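Local atomic coordinates of thiol-activated cytolysin (Desulfobulbus propionicus, PDB entry 6NAL), a protein that is a pore-forming toxin of the cholesterol-dependent cytolysin family, probably assembling on membranes and inserting beta-hairpins that open a pore. Residues V70-P73 and G74-L77; A79-D82 and L83-G86; A279-E282 and K283-Q286; S308-D311 and V312-I315. All coordinates share one frame; numbering follows the deposited sequence.

In the fold
Following the chain from the N terminus, contact 1 closes a tight turn that leads into strand 76-78 of the large antiparallel sheet. Contact 2 comes next, the short helix 81-84 capped at both ends, and touches contact 1 through L77 CD1 and L83 CD1, 3.9 Å apart. Some two hundred residues later, contact 3 forms helix 279-284, which rests on helix 254-264 and leads into strand 287-294. Contact 4 begins helix 309-320, which packs on that same strand; its nearest atoms lie about 7 Å from contact 3. All four are local and in series, without nesting or crossing; contacts 1 and 3 lie on opposite sides of the chain's centre.

Contact 1 (V70-P73 and G74-L77); sequences VTYP and GALL
A type II beta turn from Y72 to A75 brings the chain round into strand 76-78 of the large antiparallel sheet of the cytolysin fold, where it pairs with strands 89-90 and 232-250. P73 and G74 occupy its two central positions, and the positive phi of G74, 84°, is the value this turn type needs at its third residue. The turn is closed by A75 N, which donates to Y72 O at 2.9 Å. This bond is nearly straight at the hydrogen, 160°, although the donor stands tilted from the carbonyl plane. A second link within the turn runs through the side chains of the same two residues. The methyl of A75 sits squarely over one face of the Y72 ring, its CB 3.6 Å from the centroid, a CH-pi contact. Y72 can reach there because its CG lies between the backbone N and the carbonyl carbon (chi1 56°), folding the ring back beneath the turn; at its far end OH is hydrogen-bonded to P116 O. A75 CB also touches V70 O, 3.4 Å away, at roughly a right angle to the direction of the ring. Further out, V70 and L77 cross obliquely, and V70 CG1 presses on L77 CD2 at 3.4 Å, tighter than usual for two methyls. L77 itself is tied by backbone bonding to L233 of strand 232-250. A water bridges the two arms, donating to V70 O at 2.9 Å and to L76 O at 2.9 Å.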
loop_
_atom_site.group_PDB
_atom_site.type_symbol
_atom_site.label_atom_id
_atom_site.label_comp_id
_atom_site.label_asym_id
_atom_site.label_seq_id
_atom_site.Cartn_x
_atom_site.Cartn_y
_atom_site.Cartn_z
ATOM N N VAL A 70 13.035 9.798 45.948
ATOM C CA VAL A 70 12.371 8.541 46.284
ATOM C C VAL A 70 12.776 7.394 45.369
ATOM O O VAL A 70 12.394 6.237 45.624
ATOM C CB VAL A 70 10.843 8.747 46.261
ATOM C CG1 VAL A 70 10.098 7.483 46.067
ATOM C CG2 VAL A 70 10.446 9.455 47.549
ATOM N N THR A 71 13.598 7.654 44.359
ATOM C CA THR A 71 13.923 6.617 43.401
ATOM C C THR A 71 15.413 6.491 43.239
ATOM O O THR A 71 15.928 6.300 42.130
ATOM C CB THR A 71 13.319 6.894 42.033
ATOM O OG1 THR A 71 13.751 8.181 41.600
ATOM C CG2 THR A 71 11.865 6.896 42.057
ATOM N N TYR A 72 16.116 6.659 44.303
ATOM C CA TYR A 72 17.564 6.528 44.332
ATOM C C TYR A 72 17.954 5.074 44.549
ATOM O O TYR A 72 17.150 4.238 45.018
ATOM C CB TYR A 72 18.162 7.416 45.449
ATOM C CG TYR A 72 17.552 7.110 46.820
ATOM C CD1 TYR A 72 16.366 7.718 47.227
ATOM C CD2 TYR A 72 18.120 6.170 47.672
ATOM C CE1 TYR A 72 15.776 7.426 48.471
ATOM C CE2 TYR A 72 17.524 5.854 48.884
ATOM C CZ TYR A 72 16.353 6.495 49.268
ATOM O OH TYR A 72 15.750 6.232 50.452
ATOM N N PRO A 73 19.193 4.738 44.233
ATOM C CA PRO A 73 19.615 3.346 44.368
ATOM C C PRO A 73 19.472 2.900 45.809
ATOM O O PRO A 73 19.955 3.561 46.726
ATOM C CB PRO A 73 21.087 3.359 43.911
ATOM C CG PRO A 73 21.219 4.573 43.099
ATOM C CD PRO A 73 20.179 5.580 43.537
ATOM N N GLY A 74 18.834 1.753 46.003
ATOM C CA GLY A 74 18.579 1.245 47.324
ATOM C C GLY A 74 17.344 1.794 47.996
ATOM O O GLY A 74 17.082 1.444 49.162
ATOM N N ALA A 75 16.577 2.648 47.323
ATOM C CA ALA A 75 15.285 3.034 47.900
ATOM C C ALA A 75 14.362 1.823 47.947
ATOM O O ALA A 75 14.608 0.799 47.289
ATOM C CB ALA A 75 14.619 4.157 47.096
ATOM N N LEU A 76 13.302 1.932 48.755
ATOM C CA LEU A 76 12.219 0.955 48.770
ATOM C C LEU A 76 10.919 1.637 48.377
ATOM O O LEU A 76 10.705 2.824 48.659
ATOM C CB LEU A 76 12.069 0.327 50.114
ATOM C CG LEU A 76 13.220 -0.579 50.535
ATOM C CD1 LEU A 76 12.848 -1.018 51.978
ATOM C CD2 LEU A 76 13.423 -1.755 49.653
ATOM N N LEU A 77 10.062 0.891 47.693
ATOM C CA LEU A 77 8.821 1.449 47.184
ATOM C C LEU A 77 7.732 0.429 47.409
ATOM O O LEU A 77 8.034 -0.760 47.550
ATOM C CB LEU A 77 8.895 1.747 45.686
ATOM C CG LEU A 77 9.939 2.743 45.232
ATOM C CD1 LEU A 77 10.104 2.622 43.708
ATOM C CD2 LEU A 77 9.496 4.172 45.678
HETATM O O HOH W 1 11.643 5.596 48.327
#

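Contact 2 (A79-D82 and L83-G86); sequences ASND and LLDG
Helix 81-84 is a single weakly bonded turn framed by an N-cap serine, S80, and by a Schellman motif at G86; the two segments meet where S80 O receives L83 N at 2.9 Å. The donor stands above the plane of that carbonyl, so the bond does not use a lone-pair direction. The S80 side chain is the cap: OG accepts from D82 N at 3.1 Å. It turns back over the start of the helix because OG lies opposite the backbone N (chi1 168°). One residue on, L84 N reaches N81 O only weakly. At the other end G86 has positive phi, 87°, and reverses the chain: G86 N bonds to L83 O at 3.1 Å, while the following amide returns to D82 O. The leucines point into the protein. L83 rests its CB on S80 O at 3.2 Å and its side chain packs against M22 and L233, whereas L84 lays its CB against N81 O and continues to I61. N81 holds the helix to a preceding loop through OD1, which accepts from V23 N. On the outer side D82 and D85 are three residues apart, and their carboxylates are turned almost at right angles, 88° between planes. Two like charges this near would probably raise the affinity for a proton, an effect that solvent exposure should temper. Their closest approach is D82 OD2 to D85 OD2, 4.2 Å.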
loop_
_atom_site.group_PDB
_atom_site.type_symbol
_atom_site.label_atom_id
_atom_site.label_comp_id
_atom_site.label_asym_id
_atom_site.label_seq_id
_atom_site.Cartn_x
_atom_site.Cartn_y
_atom_site.Cartn_z
ATOM N N ALA A 79 4.873 -1.357 45.289
ATOM C CA ALA A 79 4.496 -1.534 43.890
ATOM C C ALA A 79 3.059 -1.079 43.691
ATOM O O ALA A 79 2.178 -1.317 44.533
ATOM C CB ALA A 79 4.670 -2.992 43.479
ATOM N N SER A 80 2.824 -0.410 42.578
ATOM C CA SER A 80 1.558 0.271 42.355
ATOM C C SER A 80 1.525 0.713 40.905
ATOM O O SER A 80 2.555 1.152 40.369
ATOM C CB SER A 80 1.425 1.482 43.275
ATOM O OG SER A 80 0.352 2.254 42.841
ATOM N N ASN A 81 0.348 0.635 40.284
ATOM C CA ASN A 81 0.231 1.165 38.940
ATOM C C ASN A 81 0.655 2.619 38.881
ATOM O O ASN A 81 1.101 3.091 37.836
ATOM C CB ASN A 81 -1.181 1.014 38.429
ATOM C CG ASN A 81 -1.477 -0.383 38.075
ATOM O OD1 ASN A 81 -0.657 -1.068 37.454
ATOM N ND2 ASN A 81 -2.641 -0.848 38.481
ATOM N N ASP A 82 0.528 3.353 39.980
ATOM C CA ASP A 82 0.905 4.765 39.924
ATOM C C ASP A 82 2.426 4.977 39.787
ATOM O O ASP A 82 2.856 6.059 39.358
ATOM C CB ASP A 82 0.264 5.447 41.134
ATOM C CG ASP A 82 -1.308 5.296 41.125
ATOM O OD1 ASP A 82 -1.834 4.225 41.521
ATOM O OD2 ASP A 82 -2.023 6.229 40.694
ATOM N N LEU A 83 3.245 3.947 40.026
ATOM C CA LEU A 83 4.644 4.012 39.623
ATOM C C LEU A 83 4.789 4.172 38.090
ATOM O O LEU A 83 5.567 5.013 37.612
ATOM C CB LEU A 83 5.341 2.761 40.177
ATOM C CG LEU A 83 6.830 2.598 39.911
ATOM C CD1 LEU A 83 7.461 1.816 41.023
ATOM C CD2 LEU A 83 7.088 1.899 38.594
ATOM N N LEU A 84 4.007 3.433 37.299
ATOM C CA LEU A 84 4.131 3.548 35.837
ATOM C C LEU A 84 3.732 4.934 35.348
ATOM O O LEU A 84 4.259 5.406 34.334
ATOM C CB LEU A 84 3.281 2.483 35.138
ATOM C CG LEU A 84 3.556 1.060 35.636
ATOM C CD1 LEU A 84 2.741 0.036 34.876
ATOM C CD2 LEU A 84 5.043 0.672 35.603
ATOM N N ASP A 85 2.800 5.593 36.048
ATOM C CA ASP A 85 2.320 6.937 35.718
ATOM C C ASP A 85 3.201 8.052 36.286
ATOM O O ASP A 85 2.764 9.213 36.322
ATOM C CB ASP A 85 0.876 7.149 36.246
ATOM C CG ASP A 85 -0.098 5.985 35.876
ATOM O OD1 ASP A 85 -0.027 5.479 34.728
ATOM O OD2 ASP A 85 -0.947 5.586 36.726
ATOM N N GLY A 86 4.382 7.729 36.814
ATOM C CA GLY A 86 5.274 8.774 37.305
ATOM C C GLY A 86 5.084 9.245 38.730
ATOM O O GLY A 86 5.611 10.325 39.079
#

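Contact 3 (A279-E282 and K283-Q286); sequences ALKE and KLSQ
Three successive i to i-4 bonds wind the chain, K283 N to A279 O at 3.2 Å, L284 N to L280 O and S285 N to K281 O. The middle one is the straightest at the hydrogen, 174°, and together they make one short stretch of alpha-helix. L284 carries the apolar side: its CG lies beside its own backbone N (chi1 -57°), which drops CG against L280 O at 3.1 Å and brings CD1 against two neighbours. L280 CG lies 4.0 Å from L284 CD1, and K281 CG 4.2 Å from the same methyl, the lysine running alongside L284 before its NZ bonds to carbonyls of D273, A274 and S277. This is helix 279-284, in the region between strands 232-250 and 287-294 that in related cytolysins probably refolds into a membrane-spanning hairpin; L280, K283 and L284 rest on T260 of helix 254-264. K283 presents its CB to L280 O at 3.2 Å. At the far end the serine bends inward, and S285 OG donates to E282 O at 2.6 Å, from above the carbonyl plane.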
loop_
_atom_site.group_PDB
_atom_site.type_symbol
_atom_site.label_atom_id
_atom_site.label_comp_id
_atom_site.label_asym_id
_atom_site.label_seq_id
_atom_site.Cartn_x
_atom_site.Cartn_y
_atom_site.Cartn_z
ATOM N N ALA A 279 10.739 23.639 -3.140
ATOM C CA ALA A 279 9.473 23.408 -2.440
ATOM C C ALA A 279 9.676 22.693 -1.107
ATOM O O ALA A 279 8.791 22.756 -0.241
ATOM C CB ALA A 279 8.505 22.588 -3.286
ATOM N N LEU A 280 10.797 21.975 -0.950
ATOM C CA LEU A 280 11.193 21.498 0.364
ATOM C C LEU A 280 11.138 22.632 1.381
ATOM O O LEU A 280 10.625 22.455 2.487
ATOM C CB LEU A 280 12.591 20.879 0.299
ATOM C CG LEU A 280 13.026 20.064 1.518
ATOM C CD1 LEU A 280 11.983 19.066 1.993
ATOM C CD2 LEU A 280 14.335 19.320 1.241
ATOM N N LYS A 281 11.594 23.827 1.002
ATOM C CA LYS A 281 11.652 24.913 1.969
ATOM C C LYS A 281 10.259 25.362 2.401
ATOM O O LYS A 281 10.027 25.586 3.592
ATOM C CB LYS A 281 12.457 26.075 1.400
ATOM C CG LYS A 281 13.979 25.955 1.621
ATOM C CD LYS A 281 14.646 25.121 0.486
ATOM C CE LYS A 281 16.189 25.105 0.568
ATOM N NZ LYS A 281 16.805 23.831 0.063
ATOM N N GLU A 282 9.302 25.478 1.478
ATOM C CA GLU A 282 7.966 25.872 1.931
ATOM C C GLU A 282 7.336 24.791 2.806
ATOM O O GLU A 282 6.493 25.102 3.656
ATOM C CB GLU A 282 7.059 26.200 0.756
ATOM C CG GLU A 282 5.661 26.633 1.165
ATOM C CD GLU A 282 4.677 25.474 1.044
ATOM O OE1 GLU A 282 5.117 24.396 0.580
ATOM O OE2 GLU A 282 3.478 25.620 1.401
ATOM N N LYS A 283 7.747 23.528 2.649
ATOM C CA LYS A 283 7.409 22.521 3.650
ATOM C C LYS A 283 8.067 22.862 4.979
ATOM O O LYS A 283 7.386 23.085 5.981
ATOM C CB LYS A 283 7.852 21.132 3.193
ATOM C CG LYS A 283 7.035 20.511 2.087
ATOM C CD LYS A 283 7.453 19.058 1.801
ATOM C CE LYS A 283 6.614 18.469 0.651
ATOM N NZ LYS A 283 6.941 19.047 -0.695
ATOM N N LEU A 284 9.408 22.935 4.983
ATOM C CA LEU A 284 10.177 23.268 6.183
ATOM C C LEU A 284 9.636 24.484 6.915
ATOM O O LEU A 284 9.597 24.511 8.152
ATOM C CB LEU A 284 11.623 23.552 5.820
ATOM C CG LEU A 284 12.272 22.396 5.097
ATOM C CD1 LEU A 284 13.550 22.841 4.400
ATOM C CD2 LEU A 284 12.551 21.308 6.079
ATOM N N SER A 285 9.236 25.514 6.171
ATOM C CA SER A 285 8.727 26.729 6.793
ATOM C C SER A 285 7.493 26.454 7.622
ATOM O O SER A 285 7.126 27.270 8.466
ATOM C CB SER A 285 8.398 27.754 5.712
ATOM O OG SER A 285 7.419 27.232 4.822
ATOM N N GLN A 286 6.831 25.335 7.380
ATOM C CA GLN A 286 5.613 24.980 8.080
ATOM C C GLN A 286 5.878 24.127 9.299
ATOM O O GLN A 286 4.929 23.638 9.906
ATOM C CB GLN A 286 4.676 24.225 7.133
ATOM C CG GLN A 286 3.934 25.120 6.144
ATOM C CD GLN A 286 3.292 24.333 5.032
ATOM O OE1 GLN A 286 3.830 24.294 3.939
ATOM N NE2 GLN A 286 2.136 23.707 5.296
#

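Contact 4 (S308-D311 and V312-I315); sequences SMDD and VQKI
V312 lays its CG2 methyl on S308 O, 3.1 Å away, a close fit that follows from chi1 -177°, with CG2 beside its own backbone N and CG1 turned opposite it. The same carbonyl oxygen also accepts V312 N at 3.2 Å, so the amide bonds to, and the methyl touches, one atom. S308 is the N-cap: its OG takes D311 N at 2.8 Å, and D310 N more weakly, which caps two amides of the first turn. Helix 309-320 follows strand 299-305 after a three-residue link. By family resemblance this strand and helix probably correspond to the element that, in related cytolysins, must move away from the core sheet before the monomers can pair. D311 bridges the two: its OD2 accepts from S305 N, at the end of the strand, while OD1 remains 4.5 Å from K314 NZ, beyond a salt bridge. On the buried side I315 repeats the pattern of V312. Its CG1 sits against D311 O at 3.3 Å, and that oxygen receives I315 N as well, at 2.9 Å. Past this point the isoleucine packs on V289 and I291 of strand 287-294 and shares L270 with V312. Q313 N donates to M309 O, and K314 packs its CB on D310 O at 3.5 Å.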
loop_
_atom_site.group_PDB
_atom_site.type_symbol
_atom_site.label_atom_id
_atom_site.label_comp_id
_atom_site.label_asym_id
_atom_site.label_seq_id
_atom_site.Cartn_x
_atom_site.Cartn_y
_atom_site.Cartn_z
ATOM N N SER A 308 16.179 28.784 8.239
ATOM C CA SER A 308 17.388 29.493 8.643
ATOM C C SER A 308 18.573 28.555 8.809
ATOM O O SER A 308 18.563 27.665 9.664
ATOM C CB SER A 308 17.103 30.225 9.954
ATOM O OG SER A 308 18.272 30.359 10.745
HETATM N N MSE A 309 19.609 28.782 8.017
HETATM C CA MSE A 309 20.879 28.116 8.239
HETATM C C MSE A 309 21.470 28.325 9.649
HETATM O O MSE A 309 22.279 27.532 10.114
HETATM C CB MSE A 309 21.930 28.600 7.226
HETATM C CG MSE A 309 21.567 28.463 5.773
HETATM SE SE MSE A 309 22.998 29.120 4.605
HETATM C CE MSE A 309 24.448 29.428 5.917
ATOM N N ASP A 310 21.133 29.416 10.322
ATOM C CA ASP A 310 21.751 29.676 11.622
ATOM C C ASP A 310 20.971 29.087 12.776
ATOM O O ASP A 310 21.537 28.948 13.861
ATOM C CB ASP A 310 21.962 31.191 11.802
ATOM C CG ASP A 310 23.210 31.682 11.021
ATOM O OD1 ASP A 310 23.221 32.879 10.630
ATOM O OD2 ASP A 310 24.155 30.847 10.782
ATOM N N ASP A 311 19.677 28.786 12.578
ATOM C CA ASP A 311 18.950 27.931 13.511
ATOM C C ASP A 311 19.418 26.474 13.393
ATOM O O ASP A 311 19.622 25.791 14.408
ATOM C CB ASP A 311 17.441 28.057 13.255
ATOM C CG ASP A 311 16.809 29.273 13.951
ATOM O OD1 ASP A 311 17.547 30.113 14.526
ATOM O OD2 ASP A 311 15.557 29.383 13.908
ATOM N N VAL A 312 19.635 25.996 12.162
ATOM C CA VAL A 312 20.128 24.633 11.949
ATOM C C VAL A 312 21.479 24.438 12.635
ATOM O O VAL A 312 21.712 23.450 13.348
ATOM C CB VAL A 312 20.211 24.335 10.434
ATOM C CG1 VAL A 312 20.641 22.895 10.189
ATOM C CG2 VAL A 312 18.873 24.624 9.742
ATOM N N GLN A 313 22.405 25.360 12.422
ATOM C CA GLN A 313 23.686 25.210 13.095
ATOM C C GLN A 313 23.570 25.419 14.620
ATOM O O GLN A 313 24.314 24.806 15.402
ATOM C CB GLN A 313 24.690 26.162 12.433
ATOM C CG GLN A 313 26.041 26.225 13.157
ATOM C CD GLN A 313 26.929 27.382 12.681
ATOM O OE1 GLN A 313 27.419 28.135 13.525
ATOM N NE2 GLN A 313 27.087 27.563 11.343
ATOM N N LYS A 314 22.643 26.251 15.095
ATOM C CA LYS A 314 22.466 26.272 16.541
ATOM C C LYS A 314 21.961 24.925 17.053
ATOM O O LYS A 314 22.306 24.514 18.162
ATOM C CB LYS A 314 21.511 27.384 16.989
ATOM C CG LYS A 314 21.373 27.406 18.546
ATOM C CD LYS A 314 21.045 28.768 19.157
ATOM C CE LYS A 314 19.600 29.180 18.901
ATOM N NZ LYS A 314 19.487 30.658 18.593
ATOM N N ILE A 315 21.147 24.212 16.281
ATOM C CA ILE A 315 20.634 22.930 16.778
ATOM C C ILE A 315 21.744 21.897 16.829
ATOM O O ILE A 315 21.905 21.170 17.820
ATOM C CB ILE A 315 19.445 22.444 15.932
ATOM C CG1 ILE A 315 18.243 23.345 16.216
ATOM C CG2 ILE A 315 19.160 21.019 16.277
ATOM C CD1 ILE A 315 17.050 23.054 15.456
#